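Local coordinates for protein exopolygalacturonate lyase (Vibrio vulnificus, PDB 5A29) that probably cleaves pectate by beta-elimination, as a metal-binding polysaccharide lyase of family 2, at residues A423-A428 and A473-Q478. Sequence-based numbering, arbitrary orientation.
Sequences AYRLQA and AIELYQ. With EDO (1,2-ethanediol), chain F.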
loop_
_atom_site.group_PDB
_atom_site.type_symbol
_atom_site.label_atom_id
_atom_site.label_comp_id
_atom_site.label_asym_id
_atom_site.label_seq_id
_atom_site.Cartn_x
_atom_site.Cartn_y
_atom_site.Cartn_z
ATOM N N ALA A 423 -13.354 4.481 -9.379
ATOM C CA ALA A 423 -13.201 4.958 -10.748
ATOM C C ALA A 423 -14.620 5.246 -11.261
ATOM O O ALA A 423 -14.830 6.246 -11.960
ATOM C CB ALA A 423 -12.532 3.846 -11.607
ATOM N N TYR A 424 -15.557 4.318 -11.088
ATOM C CA TYR A 424 -16.960 4.520 -11.528
ATOM C C TYR A 424 -17.547 5.805 -10.937
ATOM O O TYR A 424 -18.245 6.589 -11.644
ATOM C CB TYR A 424 -17.861 3.316 -11.192
ATOM C CG TYR A 424 -19.222 3.491 -11.808
ATOM C CD1 TYR A 424 -20.249 4.220 -11.122
ATOM C CD2 TYR A 424 -19.499 3.016 -13.094
ATOM C CE1 TYR A 424 -21.509 4.406 -11.730
ATOM C CE2 TYR A 424 -20.747 3.235 -13.719
ATOM C CZ TYR A 424 -21.735 3.936 -13.023
ATOM O OH TYR A 424 -22.949 4.151 -13.603
ATOM N N ARG A 425 -17.304 6.019 -9.648
ATOM C CA ARG A 425 -17.839 7.230 -9.008
ATOM C C ARG A 425 -17.253 8.510 -9.671
ATOM O O ARG A 425 -17.927 9.543 -9.725
ATOM C CB ARG A 425 -17.503 7.253 -7.509
ATOM C CG ARG A 425 -18.093 8.482 -6.798
ATOM C CD ARG A 425 -17.988 8.468 -5.272
ATOM N NE ARG A 425 -16.637 8.176 -4.834
ATOM C CZ ARG A 425 -15.685 9.111 -4.683
ATOM N NH1 ARG A 425 -15.965 10.387 -4.980
ATOM N NH2 ARG A 425 -14.446 8.784 -4.273
ATOM N N LEU A 426 -16.037 8.446 -10.201
ATOM C CA LEU A 426 -15.479 9.584 -10.949
ATOM C C LEU A 426 -15.913 9.669 -12.419
ATOM O O LEU A 426 -15.919 10.782 -12.991
ATOM C CB LEU A 426 -13.943 9.605 -10.854
ATOM C CG LEU A 426 -13.309 9.650 -9.459
ATOM C CD1 LEU A 426 -11.791 9.727 -9.672
ATOM C CD2 LEU A 426 -13.848 10.846 -8.639
ATOM N N GLN A 427 -16.087 8.527 -13.075
ATOM C CA GLN A 427 -16.367 8.456 -14.523
ATOM C C GLN A 427 -17.282 7.262 -14.678
ATOM O O GLN A 427 -16.800 6.156 -14.664
ATOM C CB GLN A 427 -15.048 8.232 -15.299
ATOM C CG GLN A 427 -15.155 8.097 -16.825
ATOM C CD GLN A 427 -13.773 7.971 -17.508
ATOM O OE1 GLN A 427 -12.783 8.565 -17.080
ATOM N NE2 GLN A 427 -13.711 7.183 -18.569
ATOM N N ALA A 428 -18.590 7.484 -14.873
ATOM C CA ALA A 428 -19.597 6.407 -14.932
ATOM C C ALA A 428 -19.560 5.431 -16.148
ATOM O O ALA A 428 -20.520 5.296 -16.927
ATOM C CB ALA A 428 -20.992 7.026 -14.803
ATOM N N ALA A 473 -18.939 -0.993 0.024
ATOM C CA ALA A 473 -20.402 -0.712 0.196
ATOM C C ALA A 473 -20.665 0.788 0.371
ATOM O O ALA A 473 -21.681 1.329 -0.119
ATOM C CB ALA A 473 -20.955 -1.567 1.385
ATOM N N ILE A 474 -19.790 1.483 1.114
ATOM C CA ILE A 474 -19.894 2.910 1.228
ATOM C C ILE A 474 -19.724 3.610 -0.124
ATOM O O ILE A 474 -20.463 4.557 -0.438
ATOM C CB ILE A 474 -18.889 3.443 2.272
ATOM C CG1 ILE A 474 -19.261 2.904 3.687
ATOM C CG2 ILE A 474 -18.762 4.988 2.218
ATOM C CD1 ILE A 474 -18.049 3.035 4.648
ATOM N N GLU A 475 -18.717 3.192 -0.920
ATOM C CA GLU A 475 -18.643 3.777 -2.303
ATOM C C GLU A 475 -19.923 3.548 -3.099
ATOM O O GLU A 475 -20.408 4.446 -3.798
ATOM C CB GLU A 475 -17.478 3.166 -3.113
ATOM C CG GLU A 475 -16.160 3.479 -2.521
ATOM C CD GLU A 475 -15.711 4.928 -2.744
ATOM O OE1 GLU A 475 -16.225 5.606 -3.681
ATOM O OE2 GLU A 475 -14.788 5.327 -2.000
ATOM N N LEU A 476 -20.510 2.374 -2.999
ATOM C CA LEU A 476 -21.682 2.161 -3.780
ATOM C C LEU A 476 -22.870 2.970 -3.239
ATOM O O LEU A 476 -23.715 3.425 -3.995
ATOM C CB LEU A 476 -22.106 0.672 -3.766
ATOM C CG LEU A 476 -21.297 -0.067 -4.853
ATOM C CD1 LEU A 476 -21.250 -1.533 -4.513
ATOM C CD2 LEU A 476 -22.014 0.120 -6.226
ATOM N N TYR A 477 -22.943 3.117 -1.939
ATOM C CA TYR A 477 -23.915 4.122 -1.410
ATOM C C TYR A 477 -23.666 5.550 -1.980
ATOM O O TYR A 477 -24.646 6.209 -2.387
ATOM C CB TYR A 477 -23.900 4.128 0.145
ATOM C CG TYR A 477 -24.891 5.108 0.688
ATOM C CD1 TYR A 477 -26.261 4.836 0.632
ATOM C CD2 TYR A 477 -24.450 6.339 1.198
ATOM C CE1 TYR A 477 -27.197 5.781 1.065
ATOM C CE2 TYR A 477 -25.381 7.297 1.656
ATOM C CZ TYR A 477 -26.740 7.009 1.572
ATOM O OH TYR A 477 -27.623 7.996 2.021
ATOM N N GLN A 478 -22.418 6.018 -2.015
ATOM C CA GLN A 478 -22.191 7.385 -2.521
ATOM C C GLN A 478 -22.598 7.459 -3.989
ATOM O O GLN A 478 -23.191 8.471 -4.433
ATOM C CB GLN A 478 -20.766 7.840 -2.360
ATOM C CG GLN A 478 -20.377 8.117 -0.919
ATOM C CD GLN A 478 -18.950 8.621 -0.856
ATOM O OE1 GLN A 478 -18.092 8.004 -0.241
ATOM N NE2 GLN A 478 -18.670 9.710 -1.577
HETATM C C1 EDO F . -15.092 4.227 1.232
HETATM O O1 EDO F . -14.162 3.938 0.196
HETATM C C2 EDO F . -14.961 5.711 1.574
HETATM O O2 EDO F . -15.487 6.459 0.468
#
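An interhelical salt bridge between helices 417-426 and 467-480 joins R425 to E475. The guanidinium is met at its edge: R425 NE donates to E475 OE1 over 2.8 Å, nearly straight at 160°, and the oxygen receives it on its syn lone pair, close to the guanidinium plane. R425 reaches across with CG anti to the backbone N (chi1 -178°) and then bends at chi3, which turns NE to the glutamate. E475 is bent too, at chi2, and meets the arginine chain at about a right angle. Q478 NE2 lies over one guanidinium face, 4.0 Å from R425 CD, in packing rather than a bond, the amide and guanidinium planes 25° apart. Both helices belong to the (alpha/alpha)7 barrel of family 2 lyases, and the pairing ties the C-terminal end of 417-426 to 467-480, away from the manganese site. E475 OE2 accepts from O1 of a 1,2-ethanediol, probably from the crystallisation liquor, at 2.7 Å, while the diol's O2 sits between E475 OE2 (2.8 Å) and Q478 OE1 (3.1 Å). E475 OE2 is also salt-bridged to R422, so two arginines divide the carboxylate. R425 NH1 in turn pairs with E348 of helix 331-349.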